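Local coordinates for protein free serine kinase (Thermococcus kodakarensis KOD1, PDB 5X0J) that transfers a phosphate from ADP to free L-serine, yielding O-phospho-L-serine and AMP in the first step from serine to cysteine, at residues Leu23-Pro28 against Trp74-Gln78; Thr101-Lys107 against Ile194-Arg200; Leu155-Lys159 against Glu216-Pro220. The protein carries 1 engineered substitution. All coordinates share one frame; numbering follows the deposited sequence. Where two conformers were deposited one is given.

Interaction 1 of 3, residues Leu23-Pro28 against Trp74-Gln78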
loop_
_atom_site.group_PDB
_atom_site.type_symbol
_atom_site.label_atom_id
_atom_site.label_comp_id
_atom_site.label_asym_id
_atom_site.label_seq_id
_atom_site.Cartn_x
_atom_site.Cartn_y
_atom_site.Cartn_z
ATOM N N LEU A 23 13.864 12.139 7.915
ATOM C CA LEU A 23 13.443 11.362 6.738
ATOM C C LEU A 23 14.590 10.491 6.198
ATOM O O LEU A 23 14.349 9.390 5.725
ATOM C CB LEU A 23 12.891 12.277 5.634
ATOM C CG LEU A 23 11.631 13.090 6.002
ATOM C CD1 LEU A 23 11.372 14.202 5.001
ATOM C CD2 LEU A 23 10.384 12.221 6.136
ATOM N N ASP A 24 15.827 10.972 6.295
ATOM C CA ASP A 24 16.974 10.187 5.816
ATOM C C ASP A 24 17.373 9.013 6.724
ATOM O O ASP A 24 18.296 8.269 6.374
ATOM C CB ASP A 24 18.188 11.099 5.501
ATOM C CG ASP A 24 18.880 11.661 6.749
ATOM O OD1 ASP A 24 18.487 11.345 7.888
ATOM O OD2 ASP A 24 19.868 12.414 6.589
ATOM N N LYS A 25 16.715 8.855 7.879
ATOM C CA LYS A 25 16.875 7.661 8.715
ATOM C C LYS A 25 15.780 6.619 8.461
ATOM O O LYS A 25 15.708 5.616 9.171
ATOM C CB LYS A 25 16.892 8.041 10.201
ATOM C CG LYS A 25 17.977 9.040 10.592
ATOM C CD LYS A 25 19.375 8.503 10.338
ATOM C CE LYS A 25 20.445 9.503 10.742
ATOM N NZ LYS A 25 20.437 9.819 12.199
ATOM N N MET A 26 14.933 6.855 7.457
ATOM C CA MET A 26 13.787 5.983 7.183
ATOM C C MET A 26 14.021 5.169 5.920
ATOM O O MET A 26 14.424 5.715 4.892
ATOM C CB MET A 26 12.529 6.819 7.025
ATOM C CG MET A 26 12.238 7.715 8.212
ATOM S SD MET A 26 10.694 8.593 7.945
ATOM C CE MET A 26 10.613 9.568 9.447
ATOM N N LYS A 27 13.692 3.887 5.991
ATOM C CA LYS A 27 13.987 2.943 4.930
ATOM C C LYS A 27 12.684 2.392 4.345
ATOM O O LYS A 27 11.944 1.708 5.053
ATOM C CB LYS A 27 14.840 1.820 5.507
ATOM C CG LYS A 27 15.473 0.924 4.470
ATOM C CD LYS A 27 16.527 0.044 5.115
ATOM C CE LYS A 27 17.303 -0.750 4.083
ATOM N NZ LYS A 27 18.421 -1.498 4.721
ATOM N N PRO A 28 12.396 2.683 3.056
ATOM C CA PRO A 28 11.169 2.140 2.452
ATOM C C PRO A 28 11.276 0.629 2.236
ATOM O O PRO A 28 12.370 0.097 2.064
ATOM C CB PRO A 28 11.096 2.869 1.118
ATOM C CG PRO A 28 12.520 3.071 0.759
ATOM C CD PRO A 28 13.226 3.367 2.042
ATOM N N TRP A 74 6.532 9.975 3.321
ATOM C CA TRP A 74 8.006 10.070 3.316
ATOM C C TRP A 74 8.520 10.601 1.978
ATOM O O TRP A 74 9.287 11.569 1.938
ATOM C CB TRP A 74 8.606 8.700 3.651
ATOM C CG TRP A 74 10.082 8.551 3.419
ATOM C CD1 TRP A 74 11.097 8.985 4.236
ATOM C CD2 TRP A 74 10.706 7.891 2.314
ATOM N NE1 TRP A 74 12.309 8.631 3.702
ATOM C CE2 TRP A 74 12.103 7.954 2.527
ATOM C CE3 TRP A 74 10.218 7.229 1.170
ATOM C CZ2 TRP A 74 13.026 7.408 1.612
ATOM C CZ3 TRP A 74 11.126 6.674 0.274
ATOM C CH2 TRP A 74 12.519 6.775 0.500
ATOM N N ALA A 75 8.070 10.007 0.880
ATOM C CA ALA A 75 8.501 10.446 -0.448
ATOM C C ALA A 75 8.037 11.869 -0.755
ATOM O O ALA A 75 8.784 12.666 -1.327
ATOM C CB ALA A 75 7.986 9.498 -1.518
ATOM N N GLY A 76 6.796 12.189 -0.387
ATOM C CA GLY A 76 6.255 13.520 -0.626
ATOM C C GLY A 76 6.953 14.611 0.167
ATOM O O GLY A 76 7.299 15.664 -0.380
ATOM N N LEU A 77 7.180 14.358 1.450
ATOM C CA LEU A 77 7.958 15.294 2.273
ATOM C C LEU A 77 9.378 15.482 1.746
ATOM O O LEU A 77 9.873 16.613 1.717
ATOM C CB LEU A 77 7.982 14.845 3.732
ATOM C CG LEU A 77 6.657 14.995 4.492
ATOM C CD1 LEU A 77 6.849 14.399 5.874
ATOM C CD2 LEU A 77 6.193 16.435 4.583
ATOM N N GLN A 78 10.035 14.403 1.326
ATOM C CA GLN A 78 11.392 14.535 0.747
ATOM C C GLN A 78 11.362 15.394 -0.520
ATOM O O GLN A 78 12.215 16.273 -0.705
ATOM C CB GLN A 78 12.038 13.168 0.482
ATOM C CG GLN A 78 12.537 12.491 1.746
ATOM C CD GLN A 78 13.477 11.328 1.482
ATOM O OE1 GLN A 78 13.249 10.505 0.593
ATOM N NE2 GLN A 78 14.534 11.243 2.277
#

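Interaction 2 of 3, residues Thr101-Lys107 against Ile194-Arg200. With SEP (phosphoserine), chain C.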
loop_
_atom_site.group_PDB
_atom_site.type_symbol
_atom_site.label_atom_id
_atom_site.label_comp_id
_atom_site.label_asym_id
_atom_site.label_seq_id
_atom_site.Cartn_x
_atom_site.Cartn_y
_atom_site.Cartn_z
ATOM N N THR A 101 -2.561 -7.443 3.868
ATOM C CA THR A 101 -2.215 -6.794 2.604
ATOM C C THR A 101 -3.322 -5.840 2.166
ATOM O O THR A 101 -4.397 -5.778 2.783
ATOM C CB THR A 101 -1.889 -7.861 1.526
ATOM O OG1 THR A 101 -1.217 -7.265 0.409
ATOM C CG2 THR A 101 -3.137 -8.580 1.020
ATOM N N TRP A 102 -3.043 -5.100 1.099
ATOM C CA TRP A 102 -4.011 -4.284 0.392
ATOM C C TRP A 102 -4.189 -4.908 -0.980
ATOM O O TRP A 102 -3.207 -5.269 -1.647
ATOM C CB TRP A 102 -3.522 -2.843 0.208
ATOM C CG TRP A 102 -3.338 -2.078 1.469
ATOM C CD1 TRP A 102 -2.178 -1.893 2.155
ATOM C CD2 TRP A 102 -4.342 -1.353 2.182
ATOM N NE1 TRP A 102 -2.395 -1.101 3.253
ATOM C CE2 TRP A 102 -3.723 -0.769 3.301
ATOM C CE3 TRP A 102 -5.714 -1.148 1.983
ATOM C CZ2 TRP A 102 -4.422 0.015 4.219
ATOM C CZ3 TRP A 102 -6.417 -0.387 2.904
ATOM C CH2 TRP A 102 -5.772 0.181 4.016
ATOM N N TYR A 103 -5.441 -4.995 -1.418
ATOM C CA TYR A 103 -5.781 -5.566 -2.722
ATOM C C TYR A 103 -6.028 -4.445 -3.730
ATOM O O TYR A 103 -6.940 -3.653 -3.523
ATOM C CB TYR A 103 -7.031 -6.458 -2.594
ATOM C CG TYR A 103 -6.892 -7.511 -1.533
ATOM C CD1 TYR A 103 -6.084 -8.619 -1.735
ATOM C CD2 TYR A 103 -7.542 -7.390 -0.313
ATOM C CE1 TYR A 103 -5.938 -9.583 -0.746
ATOM C CE2 TYR A 103 -7.403 -8.336 0.675
ATOM C CZ TYR A 103 -6.612 -9.438 0.451
ATOM O OH TYR A 103 -6.475 -10.369 1.441
ATOM N N PRO A 104 -5.219 -4.364 -4.813
ATOM C CA PRO A 104 -5.533 -3.387 -5.853
ATOM C C PRO A 104 -6.869 -3.731 -6.489
ATOM O O PRO A 104 -7.183 -4.917 -6.645
ATOM C CB PRO A 104 -4.394 -3.547 -6.876
ATOM C CG PRO A 104 -3.366 -4.401 -6.225
ATOM C CD PRO A 104 -4.029 -5.175 -5.146
ATOM N N ALA A 105 -7.626 -2.713 -6.874
ATOM C CA ALA A 105 -8.933 -2.904 -7.513
ATOM C C ALA A 105 -9.185 -1.765 -8.469
ATOM O O ALA A 105 -8.606 -0.694 -8.333
ATOM C CB ALA A 105 -10.038 -2.964 -6.474
ATOM N N PHE A 106 -10.071 -1.981 -9.432
ATOM C CA PHE A 106 -10.389 -0.919 -10.366
ATOM C C PHE A 106 -11.836 -0.884 -10.785
ATOM O O PHE A 106 -12.518 -1.923 -10.823
ATOM C CB PHE A 106 -9.482 -0.945 -11.607
ATOM C CG PHE A 106 -9.649 -2.152 -12.488
ATOM C CD1 PHE A 106 -10.610 -2.175 -13.495
ATOM C CD2 PHE A 106 -8.821 -3.250 -12.341
ATOM C CE1 PHE A 106 -10.753 -3.288 -14.317
ATOM C CE2 PHE A 106 -8.957 -4.360 -13.161
ATOM C CZ PHE A 106 -9.924 -4.378 -14.154
ATOM N N LYS A 107 -12.273 0.334 -11.095
ATOM C CA LYS A 107 -13.463 0.576 -11.884
ATOM C C LYS A 107 -12.942 0.948 -13.270
ATOM O O LYS A 107 -12.195 1.918 -13.424
ATOM C CB LYS A 107 -14.296 1.711 -11.281
ATOM C CG LYS A 107 -15.608 1.992 -11.993
ATOM C CD LYS A 107 -16.667 0.936 -11.710
ATOM C CE LYS A 107 -17.816 1.047 -12.700
ATOM N NZ LYS A 107 -18.798 -0.054 -12.553
ATOM N N ILE A 194 -16.818 -0.888 -8.021
ATOM C CA ILE A 194 -15.641 -1.387 -8.741
ATOM C C ILE A 194 -16.046 -2.546 -9.626
ATOM O O ILE A 194 -17.138 -3.098 -9.479
ATOM C CB ILE A 194 -14.509 -1.850 -7.798
ATOM C CG1 ILE A 194 -14.981 -2.956 -6.839
ATOM C CG2 ILE A 194 -13.918 -0.671 -7.028
ATOM C CD1 ILE A 194 -13.822 -3.744 -6.263
ATOM N N ASP A 195 -15.148 -2.933 -10.526
ATOM C CA ASP A 195 -15.361 -4.072 -11.422
ATOM C C ASP A 195 -14.508 -5.299 -11.071
ATOM O O ASP A 195 -15.002 -6.424 -11.089
ATOM C CB ASP A 195 -15.129 -3.618 -12.861
ATOM C CG ASP A 195 -16.059 -2.479 -13.257
ATOM O OD1 ASP A 195 -17.284 -2.617 -13.023
ATOM O OD2 ASP A 195 -15.583 -1.439 -13.761
ATOM N N TYR A 196 -13.238 -5.083 -10.736
ATOM C CA TYR A 196 -12.289 -6.177 -10.512
ATOM C C TYR A 196 -11.394 -5.882 -9.332
ATOM O O TYR A 196 -11.109 -4.723 -9.040
ATOM C CB TYR A 196 -11.453 -6.432 -11.786
ATOM C CG TYR A 196 -12.202 -7.327 -12.735
ATOM C CD1 TYR A 196 -13.126 -6.804 -13.632
ATOM C CD2 TYR A 196 -12.054 -8.707 -12.673
ATOM C CE1 TYR A 196 -13.868 -7.640 -14.456
ATOM C CE2 TYR A 196 -12.788 -9.552 -13.493
ATOM C CZ TYR A 196 -13.691 -9.007 -14.381
ATOM O OH TYR A 196 -14.437 -9.832 -15.181
ATOM N N VAL A 197 -10.984 -6.945 -8.645
ATOM C CA VAL A 197 -10.011 -6.853 -7.559
ATOM C C VAL A 197 -8.877 -7.848 -7.841
ATOM O O VAL A 197 -9.094 -8.886 -8.471
ATOM C CB VAL A 197 -10.684 -7.075 -6.173
ATOM C CG1 VAL A 197 -11.228 -8.486 -6.025
ATOM C CG2 VAL A 197 -9.712 -6.784 -5.033
ATOM N N PHE A 198 -7.670 -7.504 -7.408
ATOM C CA PHE A 198 -6.486 -8.343 -7.542
ATOM C C PHE A 198 -6.158 -8.929 -6.173
ATOM O O PHE A 198 -5.812 -8.177 -5.248
ATOM C CB PHE A 198 -5.283 -7.538 -8.027
ATOM C CG PHE A 198 -5.352 -7.088 -9.458
ATOM C CD1 PHE A 198 -6.037 -5.945 -9.800
ATOM C CD2 PHE A 198 -4.665 -7.777 -10.454
ATOM C CE1 PHE A 198 -6.074 -5.502 -11.115
ATOM C CE2 PHE A 198 -4.690 -7.335 -11.766
ATOM C CZ PHE A 198 -5.393 -6.189 -12.097
ATOM N N ILE A 199 -6.240 -10.250 -6.049
ATOM C CA ILE A 199 -6.000 -10.951 -4.784
ATOM C C ILE A 199 -4.562 -11.456 -4.736
ATOM O O ILE A 199 -4.057 -12.020 -5.713
ATOM C CB ILE A 199 -6.958 -12.151 -4.621
ATOM C CG1 ILE A 199 -8.432 -11.719 -4.740
ATOM C CG2 ILE A 199 -6.689 -12.909 -3.320
ATOM C CD1 ILE A 199 -8.908 -10.705 -3.726
ATOM N N ARG A 200 -3.901 -11.258 -3.598
ATOM C CA ARG A 200 -2.551 -11.766 -3.349
ATOM C C ARG A 200 -2.437 -12.223 -1.908
ATOM O O ARG A 200 -3.137 -11.705 -1.036
ATOM C CB ARG A 200 -1.504 -10.683 -3.609
ATOM C CG ARG A 200 -1.793 -9.366 -2.897
ATOM C CD ARG A 200 -0.568 -8.471 -2.935
ATOM N NE ARG A 200 -0.913 -7.075 -2.684
ATOM C CZ ARG A 200 -0.192 -6.030 -3.089
ATOM N NH1 ARG A 200 0.943 -6.207 -3.768
ATOM N NH2 ARG A 200 -0.627 -4.800 -2.837
HETATM N N SEP C . 2.759 -0.144 4.620
HETATM C CA SEP C . 1.415 0.512 4.620
HETATM C CB SEP C . 0.857 0.506 3.196
HETATM O OG SEP C . 1.768 1.188 2.336
HETATM C C SEP C . 0.503 -0.161 5.611
HETATM O O SEP C . -0.731 0.002 5.531
HETATM O OXT SEP C . 0.964 -0.880 6.517
HETATM P P SEP C . 1.971 2.794 2.438
HETATM O O1P SEP C . 0.646 3.335 2.955
HETATM O O2P SEP C . 2.269 3.155 1.018
HETATM O O3P SEP C . 3.138 2.986 3.373
HETATM O O HOH W 1 -4.698 -12.294 1.164
#

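Interaction 3 of 3, residues Leu155-Lys159 against Glu216-Pro220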
loop_
_atom_site.group_PDB
_atom_site.type_symbol
_atom_site.label_atom_id
_atom_site.label_comp_id
_atom_site.label_asym_id
_atom_site.label_seq_id
_atom_site.Cartn_x
_atom_site.Cartn_y
_atom_site.Cartn_z
ATOM N N LEU A 155 7.144 -11.801 -7.185
ATOM C CA LEU A 155 7.350 -10.390 -6.881
ATOM C C LEU A 155 7.486 -9.513 -8.122
ATOM O O LEU A 155 6.862 -8.454 -8.216
ATOM C CB LEU A 155 8.583 -10.197 -5.985
ATOM C CG LEU A 155 8.903 -8.735 -5.600
ATOM C CD1 LEU A 155 7.696 -7.994 -5.036
ATOM C CD2 LEU A 155 10.068 -8.687 -4.621
ATOM N N GLU A 156 8.293 -9.958 -9.076
ATOM C CA GLU A 156 8.520 -9.179 -10.290
ATOM C C GLU A 156 7.216 -8.960 -11.039
ATOM O O GLU A 156 6.955 -7.875 -11.535
ATOM C CB GLU A 156 9.560 -9.849 -11.190
ATOM C CG GLU A 156 10.987 -9.751 -10.666
ATOM N N GLU A 157 6.384 -9.992 -11.078
ATOM C CA GLU A 157 5.106 -9.910 -11.768
ATOM C C GLU A 157 4.124 -9.019 -11.011
ATOM O O GLU A 157 3.383 -8.273 -11.635
ATOM C CB GLU A 157 4.524 -11.307 -12.013
ATOM C CG GLU A 157 5.247 -12.085 -13.113
ATOM C CD GLU A 157 6.628 -12.595 -12.721
ATOM O OE1 GLU A 157 7.477 -12.800 -13.626
ATOM O OE2 GLU A 157 6.881 -12.828 -11.524
ATOM N N GLN A 158 4.154 -9.070 -9.681
ATOM C CA GLN A 158 3.348 -8.148 -8.889
ATOM C C GLN A 158 3.719 -6.688 -9.162
ATOM O O GLN A 158 2.856 -5.825 -9.234
ATOM C CB GLN A 158 3.472 -8.461 -7.396
ATOM C CG GLN A 158 2.838 -9.793 -7.010
ATOM C CD GLN A 158 3.098 -10.207 -5.577
ATOM O OE1 GLN A 158 4.074 -9.780 -4.948
ATOM N NE2 GLN A 158 2.218 -11.044 -5.046
ATOM N N LYS A 159 5.009 -6.419 -9.332
ATOM C CA LYS A 159 5.450 -5.080 -9.714
ATOM C C LYS A 159 4.972 -4.671 -11.106
ATOM O O LYS A 159 4.564 -3.534 -11.316
ATOM C CB LYS A 159 6.966 -4.957 -9.603
ATOM C CG LYS A 159 7.469 -5.034 -8.174
ATOM C CD LYS A 159 8.978 -4.931 -8.101
ATOM C CE LYS A 159 9.436 -4.809 -6.662
ATOM N NZ LYS A 159 10.919 -4.878 -6.538
ATOM N N GLU A 216 15.816 -4.651 -0.997
ATOM C CA GLU A 216 14.761 -4.818 -1.993
ATOM C C GLU A 216 13.494 -4.106 -1.522
ATOM O O GLU A 216 13.376 -3.719 -0.354
ATOM C CB GLU A 216 14.474 -6.306 -2.203
ATOM N N VAL A 217 12.557 -3.928 -2.449
ATOM C CA VAL A 217 11.231 -3.375 -2.139
ATOM C C VAL A 217 10.145 -4.235 -2.783
ATOM O O VAL A 217 10.362 -4.888 -3.816
ATOM C CB VAL A 217 11.061 -1.905 -2.597
ATOM C CG1 VAL A 217 11.985 -0.988 -1.805
ATOM C CG2 VAL A 217 11.305 -1.745 -4.091
ATOM N N TYR A 218 8.985 -4.254 -2.140
ATOM C CA TYR A 218 7.789 -4.899 -2.683
ATOM C C TYR A 218 7.062 -3.959 -3.653
ATOM O O TYR A 218 7.357 -2.762 -3.734
ATOM C CB TYR A 218 6.798 -5.202 -1.564
ATOM C CG TYR A 218 7.132 -6.291 -0.589
ATOM C CD1 TYR A 218 7.082 -7.625 -0.959
ATOM C CD2 TYR A 218 7.407 -5.994 0.736
ATOM C CE1 TYR A 218 7.337 -8.639 -0.042
ATOM C CE2 TYR A 218 7.657 -6.992 1.659
ATOM C CZ TYR A 218 7.621 -8.313 1.270
ATOM O OH TYR A 218 7.865 -9.291 2.204
ATOM N N SER A 219 6.074 -4.496 -4.360
ATOM C CA SER A 219 5.153 -3.662 -5.120
ATOM C C SER A 219 4.317 -2.805 -4.139
ATOM O O SER A 219 4.273 -3.099 -2.936
ATOM C CB SER A 219 4.265 -4.535 -6.024
ATOM O OG SER A 219 3.285 -5.229 -5.276
ATOM N N PRO A 220 3.667 -1.742 -4.644
ATOM C CA PRO A 220 2.958 -0.840 -3.728
ATOM C C PRO A 220 1.907 -1.538 -2.876
ATOM O O PRO A 220 1.232 -2.480 -3.329
ATOM C CB PRO A 220 2.326 0.195 -4.663
ATOM C CG PRO A 220 3.140 0.144 -5.899
ATOM C CD PRO A 220 3.538 -1.292 -6.038
HETATM O O HOH W 2 4.764 -7.071 -3.926
#

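Interaction 1 of 3, residues Leu23-Pro28 against Trp74-Gln78
Leu23 meets Trp74 through both its backbone and its side chain. Trp74 NE1 donates to Leu23 O over 3.0 Å with an N-H...O angle of 150°, and the oxygen lies at the indole edge, close to the ring plane. The donor stands 36° out of the carbonyl plane. Met26 N, closing the 3-10 turn, approaches the same oxygen from the opposite face, so two N-H groups hold it. The indole can reach this far because Trp74 CG is anti to the backbone N (chi1 168°), which carries the ring away from its helix and toward 23-28.

The close packing surrounds this bond. Leu23 splits its two methyls: CD2 rests 3.8 Å from Trp74 CD1, while CD1 lies 3.7 Å from Leu77 CB. Met26 SD, 4.7 Å from the centroid of the five-membered ring of Trp74, makes an oblique Met-aromatic contact. At the far end of the indole, Pro28 CG comes within 3.7 Å of Trp74 CH2.

The outer side is looser. Gln78 brings its CG only to 3.9 Å from Leu23 CD1, and its OE1 sits above one face of the Trp74 ring, offset toward the rim. Asp24 is solvent-exposed, its CB directed away from the helix.

The contact lays helix 71-80, whose first residues bind both ligands, against the mixed sheet of the ParB-like part, which has 26-27 as an outermost strand. Met54 and Ile67, from inner strands 54-58 and 65-67, touch both Met26 and Trp74, while Ala85 of strand 84-90, also an inner one, touches both Leu23 and Leu77.

Interaction 2 of 3, residues Thr101-Lys107 against Ile194-Arg200
Ala105 and Val197 form a non-hydrogen-bonded pair between antiparallel strands 103-107 and 196-199, whose axes approach to 4.6 Å at 164°; one residue further on, a classic beta bulge sets Asp195 and Tyr196 both opposite Phe106. At the start of the first segment, Thr101 gives its OG1 to Thr222 O and lays its CG2 near Arg200 O. Trp102 O is gripped side-on by Arg200: NE and NH2 (the latter at 2.9 Å from Trp102 O) come from opposite faces of the carbonyl plane, and the oxygen lies nearly in the guanidinium plane. The indole of Trp102 serves the substrate pocket, with NE1 donating to the carboxylate O of phosphoserine at 3.0 Å.

Tyr103 has Ile199 CD1 over one ring face, and a water links its OH to Arg200 O. Pro104 O then receives Phe198 N at 2.7 Å, the shortest backbone bond of the pairing. Ala105 sets its CB against Ile194 CD1 and Val197 CG2. Phe106 CG lies between backbone N and carbonyl carbon (chi1 66°), which turns the ring across the neighbouring strand: Tyr196 CB sits over one face, 3.5 Å from Phe106 CZ, and Phe198 CE1 meets the edge in plane. The bulge shows in the backbone, since Phe106 O accepts from Asp195 N at 2.8 Å and Tyr196 N at 3.2 Å.

Finally Lys107, also bonded to Gly192 O, makes a salt bridge with Asp195, whose OD2 accepts from Gly108 N; Lys107 NZ reaches Asp195 OD1 at 3.0 Å from the syn side, 24° out of the carboxylate plane.

Interaction 3 of 3, residues Leu155-Lys159 against Glu216-Pro220
The Tyr218 ring meets Leu155 obliquely, with Leu155 CD1 4.1 Å from Tyr218 CD1, while Pro203 and residues of helix 205-213 also touch this ring. The other flat group, the amide of Gln158, is tied at both ends: NE2 bonds to Ala140 O, and OE1 accepts from a water at 3.0 Å. The same water takes the backbone N-H of Ser219, at 2.9 Å from Ser219 N, so the helix and the loop are joined here through solvent as well as by direct packing. With both ends engaged, the amide's orientation is defined.

Lys159 supplies the direct polar link. Its chain is fully extended beyond CG (chi2 179°), running along the loop until NZ reaches Val217 O at 2.8 Å; the donor is tilted 29° from the carbonyl plane. On the way, Lys159 CG packs 3.9 Å from Ser219 CB. Replacing Lys159 by an alanine would probably leave Val217 O without its ammonium donor and open a gap beside Ser219 CB, letting the loop shift from the helix. Leu155 helps to hold the same backbone: CG anti to the backbone N (chi1 180°) sends CD1 to within 3.9 Å of Tyr218 CA. Ser219 presses its CB to 3.7 Å from Gln158 O, and its own hydroxyl bonds to Arg200 NH1.

The contact fastens the first turn of helix 155-170 to the loop that leads from helix 205-213 to strand 224-226. Tyr218 backbone bonds to His29 and Gln31 flank Gln30, the engineered residue at the probable active-site position, and the loop continues into Lys221 and Thr223, which bind phosphoserine.

In the fold
Interaction 1 comes first along the chain and is complete before the others begin; the segments of interactions 2 and 3 then alternate, 101-107, 155-159, 194-200 and 216-220. Interaction 1 belongs to the ParB-like N-terminal part and interaction 2 to the C-terminal SerK part, on opposite sides of the chain's centre, with centres about 27 Å apart and no touching atoms. Interaction 3 sits between, its centre about 19 Å from that of interaction 1 and about 16 Å from that of interaction 2. It touches both: Val217 packs on Pro28, and Arg200 probably hydrogen-bonds to Ser219 and Pro220. Loop 216-220 thus bridges the residues following strands 26-27 and 196-199, near the bound phosphoserine.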